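Local coordinates for protein angiotensin-converting enzyme (Anopheles gambiae, PDB 6S1Y) that probably cleaves peptides as a zinc-dependent metalloprotease of the angiotensin-converting enzyme family, here holding a gamma-glutamyl peptide in its active-site pocket, at residues K104-A109 / Q172-L177; D277-Q282 / V404-D409; W310-L315 / D338-Q343. All coordinates share one frame; numbering follows the deposited sequence.

Contact 1 of 3, residues K104-A109 / Q172-L177; sequences KELLGA and QKYVEL
An inclined, roughly antiparallel helix pair is formed where Leu106 and Ala109 of helix 100-119 pack on Tyr174 and Leu177 of helix 168-184. The axes of the two short segments approach to 8.7 Å, with 141° between their N-to-C directions, and the backbones come nearest at Leu106 and Tyr174. Ala109 turns its methyl to the facing helix, and its CB lies 4.0 Å from Tyr174 N, almost on the backbone. A small residue suits this place because it lets the helices sit close together.

Leu106 does its work with one branch. Its CG is anti to the backbone N (chi1 171°), and its CD1 lies 3.8 Å from CD1 of Tyr174, at the edge of the ring and in its plane, so the methyl does not stack on the face. The phenol end of Tyr174 is held elsewhere by a hydrogen bond from OH to Asp491, while Tyr95 and Phe446 add aromatic neighbours. Leu177 enters from the other helix: its CB meets Leu106 CB at 4.1 Å, and its CD1 lies against the Glu105 chain, which crosses it at about a right angle, with Glu105 OE1 3.6 Å from Leu177 CD1.

Along one border the contact becomes polar. The extended Glu105 and the doubly bent Lys173 also cross at about a right angle, and Glu105 OE2 stands 3.7 Å from Lys173 NZ in a long salt bridge. Long, flexible charged chains suit this more exposed border, since the Glu105 chain lies over Leu177 and Lys173 CG lies beside Ala109 CB. Spaced three and four residues apart, the touching side chains make one apolar strip per helix with a charged border, a pattern typical of helix packing in the predominantly helical fold of the angiotensin-converting enzyme family.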
# COMPACT_ATOMS: atom_id res chain seq x y z
N LYS A 104 1.59 13.19 23.19
CA LYS A 104 2.67 13.86 22.48
C LYS A 104 3.95 13.05 22.52
O LYS A 104 4.80 13.18 21.63
CB LYS A 104 2.89 15.26 23.05
CG LYS A 104 1.62 16.11 23.05
CD LYS A 104 1.95 17.58 23.27
CE LYS A 104 0.99 18.25 24.26
NZ LYS A 104 1.69 19.34 24.99
N GLU A 105 4.12 12.21 23.54
CA GLU A 105 5.30 11.36 23.58
C GLU A 105 5.23 10.29 22.49
O GLU A 105 6.23 9.97 21.85
CB GLU A 105 5.44 10.73 24.97
CG GLU A 105 6.82 10.18 25.27
CD GLU A 105 6.92 9.51 26.64
OE1 GLU A 105 5.88 9.10 27.21
OE2 GLU A 105 8.06 9.38 27.13
N LEU A 106 4.03 9.77 22.24
CA LEU A 106 3.84 8.78 21.19
C LEU A 106 4.06 9.39 19.81
O LEU A 106 4.83 8.85 19.00
CB LEU A 106 2.44 8.18 21.32
CG LEU A 106 1.96 7.28 20.19
CD1 LEU A 106 2.92 6.12 19.96
CD2 LEU A 106 0.57 6.78 20.51
N LEU A 107 3.39 10.50 19.50
CA LEU A 107 3.59 11.11 18.19
C LEU A 107 5.05 11.48 17.98
O LEU A 107 5.58 11.35 16.87
CB LEU A 107 2.70 12.34 18.02
CG LEU A 107 1.20 12.09 17.78
CD1 LEU A 107 0.54 13.38 17.29
CD2 LEU A 107 0.92 10.97 16.79
N GLY A 108 5.74 11.91 19.04
CA GLY A 108 7.15 12.25 18.91
C GLY A 108 8.03 11.05 18.66
O GLY A 108 9.05 11.15 17.98
N ALA A 109 7.65 9.89 19.20
CA ALA A 109 8.40 8.67 18.91
C ALA A 109 8.25 8.30 17.44
O ALA A 109 9.23 8.02 16.75
CB ALA A 109 7.93 7.53 19.82
N GLN A 172 10.69 1.24 20.31
CA GLN A 172 10.27 0.56 21.53
C GLN A 172 9.28 1.42 22.31
O GLN A 172 8.30 0.92 22.86
CB GLN A 172 11.48 0.21 22.39
CG GLN A 172 11.13 -0.58 23.64
CD GLN A 172 10.46 -1.89 23.31
OE1 GLN A 172 10.88 -2.60 22.39
NE2 GLN A 172 9.40 -2.20 24.03
N LYS A 173 9.53 2.74 22.34
CA LYS A 173 8.61 3.66 23.00
C LYS A 173 7.27 3.69 22.28
O LYS A 173 6.22 3.70 22.92
CB LYS A 173 9.24 5.06 23.04
CG LYS A 173 8.28 6.14 23.54
CD LYS A 173 7.86 5.91 24.98
CE LYS A 173 9.02 6.10 25.95
NZ LYS A 173 8.62 5.77 27.35
N TYR A 174 7.30 3.70 20.95
CA TYR A 174 6.06 3.68 20.19
C TYR A 174 5.25 2.44 20.49
O TYR A 174 4.02 2.50 20.62
CB TYR A 174 6.40 3.76 18.70
CG TYR A 174 5.46 3.05 17.75
CD1 TYR A 174 4.15 3.50 17.55
CD2 TYR A 174 5.91 1.99 16.99
CE1 TYR A 174 3.32 2.86 16.65
CE2 TYR A 174 5.08 1.36 16.07
CZ TYR A 174 3.79 1.80 15.89
OH TYR A 174 3.00 1.15 14.96
N VAL A 175 5.91 1.30 20.60
CA VAL A 175 5.17 0.08 20.89
C VAL A 175 4.50 0.17 22.25
O VAL A 175 3.34 -0.23 22.41
CB VAL A 175 6.10 -1.14 20.80
CG1 VAL A 175 5.50 -2.31 21.55
CG2 VAL A 175 6.33 -1.48 19.33
N GLU A 176 5.21 0.71 23.25
CA GLU A 176 4.69 0.71 24.62
C GLU A 176 3.46 1.60 24.73
O GLU A 176 2.48 1.23 25.38
CB GLU A 176 5.77 1.16 25.61
CG GLU A 176 6.68 0.02 26.02
CD GLU A 176 8.10 0.45 26.40
OE1 GLU A 176 8.93 -0.45 26.67
OE2 GLU A 176 8.38 1.67 26.43
N LEU A 177 3.49 2.78 24.10
CA LEU A 177 2.37 3.70 24.21
C LEU A 177 1.26 3.37 23.24
O LEU A 177 0.10 3.72 23.49
CB LEU A 177 2.85 5.13 23.98
CG LEU A 177 3.76 5.66 25.09
CD1 LEU A 177 4.46 6.93 24.67
CD2 LEU A 177 2.96 5.88 26.37

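Contact 2 of 3, residues D277-Q282 / V404-D409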
# COMPACT_ATOMS: atom_id res chain seq x y z
N ASP A 277 10.36 3.37 -21.97
CA ASP A 277 11.10 4.02 -23.04
C ASP A 277 10.18 4.81 -23.97
O ASP A 277 10.58 5.86 -24.50
CB ASP A 277 11.90 2.99 -23.85
CG ASP A 277 13.03 2.37 -23.05
OD1 ASP A 277 13.30 2.83 -21.92
OD2 ASP A 277 13.64 1.40 -23.55
N GLU A 278 8.95 4.34 -24.19
CA GLU A 278 8.01 5.11 -25.01
C GLU A 278 7.50 6.33 -24.26
O GLU A 278 7.26 7.37 -24.87
CB GLU A 278 6.84 4.23 -25.43
CG GLU A 278 7.17 3.31 -26.57
CD GLU A 278 7.44 4.08 -27.85
OE1 GLU A 278 6.74 5.10 -28.08
OE2 GLU A 278 8.34 3.68 -28.62
N MET A 279 7.31 6.21 -22.93
CA MET A 279 6.92 7.37 -22.15
C MET A 279 7.97 8.47 -22.27
O MET A 279 7.65 9.63 -22.53
CB MET A 279 6.73 7.01 -20.67
CG MET A 279 5.52 6.17 -20.33
SD MET A 279 5.66 5.63 -18.58
CE MET A 279 5.04 7.07 -17.69
N ILE A 280 9.23 8.10 -22.07
CA ILE A 280 10.32 9.07 -22.19
C ILE A 280 10.36 9.64 -23.59
O ILE A 280 10.43 10.86 -23.79
CB ILE A 280 11.66 8.40 -21.82
CG1 ILE A 280 11.70 8.15 -20.31
CG2 ILE A 280 12.84 9.23 -22.28
CD1 ILE A 280 12.79 7.19 -19.88
N ARG A 281 10.32 8.76 -24.60
CA ARG A 281 10.47 9.16 -25.99
C ARG A 281 9.33 10.06 -26.44
O ARG A 281 9.52 10.91 -27.33
CB ARG A 281 10.53 7.90 -26.85
CG ARG A 281 10.88 8.11 -28.29
CD ARG A 281 10.67 6.83 -29.11
NE ARG A 281 9.25 6.55 -29.29
CZ ARG A 281 8.45 7.19 -30.13
NH1 ARG A 281 8.92 8.18 -30.89
NH2 ARG A 281 7.17 6.86 -30.22
N GLN A 282 8.13 9.90 -25.87
CA GLN A 282 7.01 10.77 -26.16
C GLN A 282 6.98 12.02 -25.28
O GLN A 282 5.95 12.71 -25.20
CB GLN A 282 5.70 9.98 -26.04
CG GLN A 282 5.39 9.12 -27.28
CD GLN A 282 4.23 8.16 -27.11
OE1 GLN A 282 3.15 8.54 -26.63
NE2 GLN A 282 4.44 6.90 -27.51
N VAL A 404 -3.71 4.16 -25.96
CA VAL A 404 -3.06 5.42 -25.61
C VAL A 404 -1.71 5.56 -26.27
O VAL A 404 -0.98 6.53 -26.00
CB VAL A 404 -2.92 5.56 -24.08
CG1 VAL A 404 -4.26 5.39 -23.41
CG2 VAL A 404 -1.91 4.54 -23.52
N GLY A 405 -1.32 4.62 -27.12
CA GLY A 405 -0.13 4.80 -27.91
C GLY A 405 1.17 4.49 -27.22
O GLY A 405 2.23 4.81 -27.76
N LEU A 406 1.13 3.86 -26.04
CA LEU A 406 2.36 3.58 -25.32
C LEU A 406 2.98 2.25 -25.71
O LEU A 406 4.12 1.98 -25.33
CB LEU A 406 2.13 3.59 -23.82
CG LEU A 406 2.05 4.98 -23.22
CD1 LEU A 406 1.50 4.91 -21.82
CD2 LEU A 406 3.40 5.67 -23.22
N LEU A 407 2.25 1.43 -26.45
CA LEU A 407 2.72 0.12 -26.88
C LEU A 407 2.53 0.03 -28.39
O LEU A 407 1.41 0.16 -28.88
CB LEU A 407 1.96 -0.99 -26.15
CG LEU A 407 2.50 -2.42 -26.22
CD1 LEU A 407 3.90 -2.52 -25.66
CD2 LEU A 407 1.53 -3.32 -25.47
N LYS A 408 3.63 -0.14 -29.12
CA LYS A 408 3.54 -0.29 -30.56
C LYS A 408 2.90 -1.64 -30.90
O LYS A 408 2.93 -2.59 -30.11
CB LYS A 408 4.93 -0.20 -31.19
CG LYS A 408 5.69 1.09 -30.83
CD LYS A 408 4.96 2.33 -31.35
CE LYS A 408 4.88 3.43 -30.29
NZ LYS A 408 3.89 4.50 -30.65
N ASP A 409 2.32 -1.71 -32.09
CA ASP A 409 1.62 -2.93 -32.46
C ASP A 409 2.63 -4.07 -32.64
O ASP A 409 3.82 -3.86 -32.88
CB ASP A 409 0.80 -2.74 -33.73
CG ASP A 409 -0.47 -3.58 -33.72
OD1 ASP A 409 -0.55 -4.54 -32.93
OD2 ASP A 409 -1.41 -3.27 -34.50
O HOH W 1 1.18 7.78 -25.46
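Gln282 and Gly405 supply the hydrogen bond across the contact, with Gln282 NE2 3.1 Å from Gly405 O and an N-H...O angle of 166°. The donor stands above the carbonyl plane. The same NE2 also donates to Glu278 OE1, so the amide nitrogen links the end of helix 276-281 to the loop; glutamine suits the place because its extended chain carries two N-H groups.

The charged interactions centre on Glu278. Its OE1 receives Arg281 NH2 at 2.8 Å on the syn lone pair, in the guanidinium plane, whereas Lys408 NZ is 3.9 Å from Glu278 OE1, a long salt bridge. Arg281 and Lys408 reach toward each other, tip to tip, and the carboxylate probably offsets their repulsion. Lys408 NZ adds a weak bond to Gly405 O.

Apolar packing lies deeper: Leu406 CD2 touches Met279 CG at 3.6 Å, the two chains crossing obliquely, and Tyr284 and Phe352 of helix 349-368 touch both. The unbranched Met279 chain lets its CG lie on that methyl. Gly405, whose positive phi of 81° favours glycine, closes helix 398-403 in a Schellman motif, the C-terminal cap whose glycine carbonyl here accepts from Gln282 NE2.

Contact 3 of 3, residues W310-L315 / D338-Q343; sequences WDKSIL and DVRIKQ
Gln343 N donates to Ile314 O at 2.8 Å and Ile314 N to Ile341 O at 2.9 Å, a pair of bonds that makes a single parallel bridge between Ile314 and Lys342. One residue earlier, Ser313 OG accepts from Ile341 N at 3.0 Å, a nearly straight bond (166°). A short hydroxyl fits here: it accepts from a strand N-H while also bonding Phe309 O in the preceding helical turn.

Next comes a side-on salt bridge within one segment. Arg340 NE lies 2.9 Å from Asp338 OD1 and NH2 bonds OD2, each carboxylate oxygen accepting on its syn lone pair, which holds guanidinium and carboxylate nearly coplanar. Lys312 crosses over this flat group: its CD sits above the centre of one face, 3.7 Å from Arg340 CZ. Its NZ is beyond salt-bridge range of Asp338 OD2 and also near the like-charged Arg340 NH2.

Packing completes the contact. Ile314 and Lys342 run side by side, CD1 of Ile314 4.0 Å from CD of Lys342, whose NZ bonds Val325 O. Leu315 CD2 faces Ile341 CG2. Backbone bonds from Arg340 to Trp331 and from Lys342 to Ser329 serve the strand's other edge. The chemistry thus implies a strand held along both edges, with the charge of buried Arg340 probably balanced by Asp338.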
# COMPACT_ATOMS: atom_id res chain seq x y z
N TRP A 310 -4.66 20.80 -8.48
CA TRP A 310 -3.52 21.20 -9.28
C TRP A 310 -2.73 22.34 -8.64
O TRP A 310 -1.51 22.42 -8.81
CB TRP A 310 -3.97 21.61 -10.69
CG TRP A 310 -4.61 20.50 -11.47
CD1 TRP A 310 -5.94 20.34 -11.73
CD2 TRP A 310 -3.94 19.39 -12.06
NE1 TRP A 310 -6.14 19.20 -12.46
CE2 TRP A 310 -4.93 18.58 -12.67
CE3 TRP A 310 -2.60 18.97 -12.13
CZ2 TRP A 310 -4.62 17.40 -13.33
CZ3 TRP A 310 -2.30 17.82 -12.80
CH2 TRP A 310 -3.31 17.04 -13.40
N ASP A 311 -3.41 23.24 -7.91
CA ASP A 311 -2.72 24.40 -7.34
C ASP A 311 -1.79 23.99 -6.22
O ASP A 311 -0.65 24.44 -6.15
CB ASP A 311 -3.71 25.42 -6.79
CG ASP A 311 -4.55 26.09 -7.86
OD1 ASP A 311 -4.09 26.20 -9.03
OD2 ASP A 311 -5.68 26.51 -7.49
N LYS A 312 -2.28 23.13 -5.31
CA LYS A 312 -1.63 22.86 -4.04
C LYS A 312 -0.93 21.51 -3.97
O LYS A 312 -0.22 21.26 -2.99
CB LYS A 312 -2.68 22.96 -2.91
CG LYS A 312 -3.34 24.34 -2.81
CD LYS A 312 -4.45 24.37 -1.76
CE LYS A 312 -5.04 25.77 -1.62
NZ LYS A 312 -6.28 25.80 -0.77
N SER A 313 -1.08 20.64 -4.96
CA SER A 313 -0.39 19.36 -4.96
C SER A 313 1.09 19.53 -5.26
O SER A 313 1.52 20.49 -5.89
CB SER A 313 -1.00 18.40 -5.97
OG SER A 313 -2.24 17.89 -5.49
N ILE A 314 1.88 18.58 -4.75
CA ILE A 314 3.31 18.47 -5.03
C ILE A 314 3.50 17.20 -5.86
O ILE A 314 3.39 16.09 -5.32
CB ILE A 314 4.12 18.41 -3.72
CG1 ILE A 314 3.89 19.67 -2.87
CG2 ILE A 314 5.58 18.23 -4.02
CD1 ILE A 314 4.60 19.60 -1.50
N LEU A 315 3.82 17.36 -7.14
CA LEU A 315 3.87 16.24 -8.08
C LEU A 315 5.25 15.95 -8.63
O LEU A 315 5.39 15.05 -9.46
CB LEU A 315 2.93 16.50 -9.27
CG LEU A 315 1.54 17.04 -8.95
CD1 LEU A 315 0.74 17.24 -10.23
CD2 LEU A 315 0.80 16.11 -8.03
N ASP A 338 -10.74 20.26 -1.53
CA ASP A 338 -9.34 20.45 -1.16
C ASP A 338 -8.76 19.05 -0.95
O ASP A 338 -8.90 18.45 0.13
CB ASP A 338 -9.16 21.34 0.05
CG ASP A 338 -7.69 21.65 0.33
OD1 ASP A 338 -6.81 21.19 -0.44
OD2 ASP A 338 -7.41 22.35 1.34
N VAL A 339 -8.13 18.54 -2.00
CA VAL A 339 -7.55 17.20 -2.04
C VAL A 339 -6.22 17.31 -2.75
O VAL A 339 -6.09 18.04 -3.73
CB VAL A 339 -8.50 16.19 -2.74
CG1 VAL A 339 -9.77 15.98 -1.91
CG2 VAL A 339 -8.84 16.66 -4.15
N ARG A 340 -5.21 16.59 -2.24
CA ARG A 340 -3.86 16.81 -2.74
C ARG A 340 -3.04 15.53 -2.72
O ARG A 340 -3.19 14.67 -1.85
CB ARG A 340 -3.11 17.87 -1.92
CG ARG A 340 -3.93 19.09 -1.58
CD ARG A 340 -3.11 20.12 -0.82
NE ARG A 340 -3.97 20.99 -0.02
CZ ARG A 340 -3.53 21.92 0.82
NH1 ARG A 340 -2.23 22.12 0.96
NH2 ARG A 340 -4.39 22.64 1.52
N ILE A 341 -2.13 15.44 -3.69
CA ILE A 341 -1.15 14.38 -3.76
C ILE A 341 0.22 15.00 -3.57
O ILE A 341 0.52 16.07 -4.11
CB ILE A 341 -1.24 13.61 -5.10
CG1 ILE A 341 -2.47 12.70 -5.07
CG2 ILE A 341 0.05 12.85 -5.38
CD1 ILE A 341 -2.79 12.00 -6.40
N LYS A 342 1.06 14.31 -2.80
CA LYS A 342 2.47 14.65 -2.66
C LYS A 342 3.24 13.43 -3.16
O LYS A 342 3.22 12.37 -2.52
CB LYS A 342 2.81 15.00 -1.22
CG LYS A 342 4.28 15.31 -0.98
CD LYS A 342 4.48 16.06 0.35
CE LYS A 342 3.88 15.31 1.55
NZ LYS A 342 4.68 14.13 1.95
N GLN A 343 3.88 13.57 -4.31
CA GLN A 343 4.57 12.46 -4.95
C GLN A 343 5.82 12.98 -5.63
O GLN A 343 5.76 13.96 -6.38
CB GLN A 343 3.67 11.76 -5.97
CG GLN A 343 4.30 10.50 -6.56
CD GLN A 343 3.32 9.67 -7.38
OE1 GLN A 343 2.10 9.78 -7.23
NE2 GLN A 343 3.86 8.83 -8.27

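From the N terminus, contact 1 closes first, joining helix 100-119 to helix 168-184 around a largely helical connection. Contact 2 opens only afterwards, at helix 276-281, and closes at the loop behind helix 398-403. Contact 3 is nested inside that long loop, where 310-315 meets strand 339-342 after a short excursion containing strand 329-332. The zinc-binding helix 349-368 and helix 381-395, bearing Glu385, also belong to the loop closed by contact 2. No two contacts cross. Contacts 1 and 2 lie on opposite sides of the chain's centre, their own centres 48 Å apart, whereas contacts 2 and 3 approach to about 10 Å between nearest atoms.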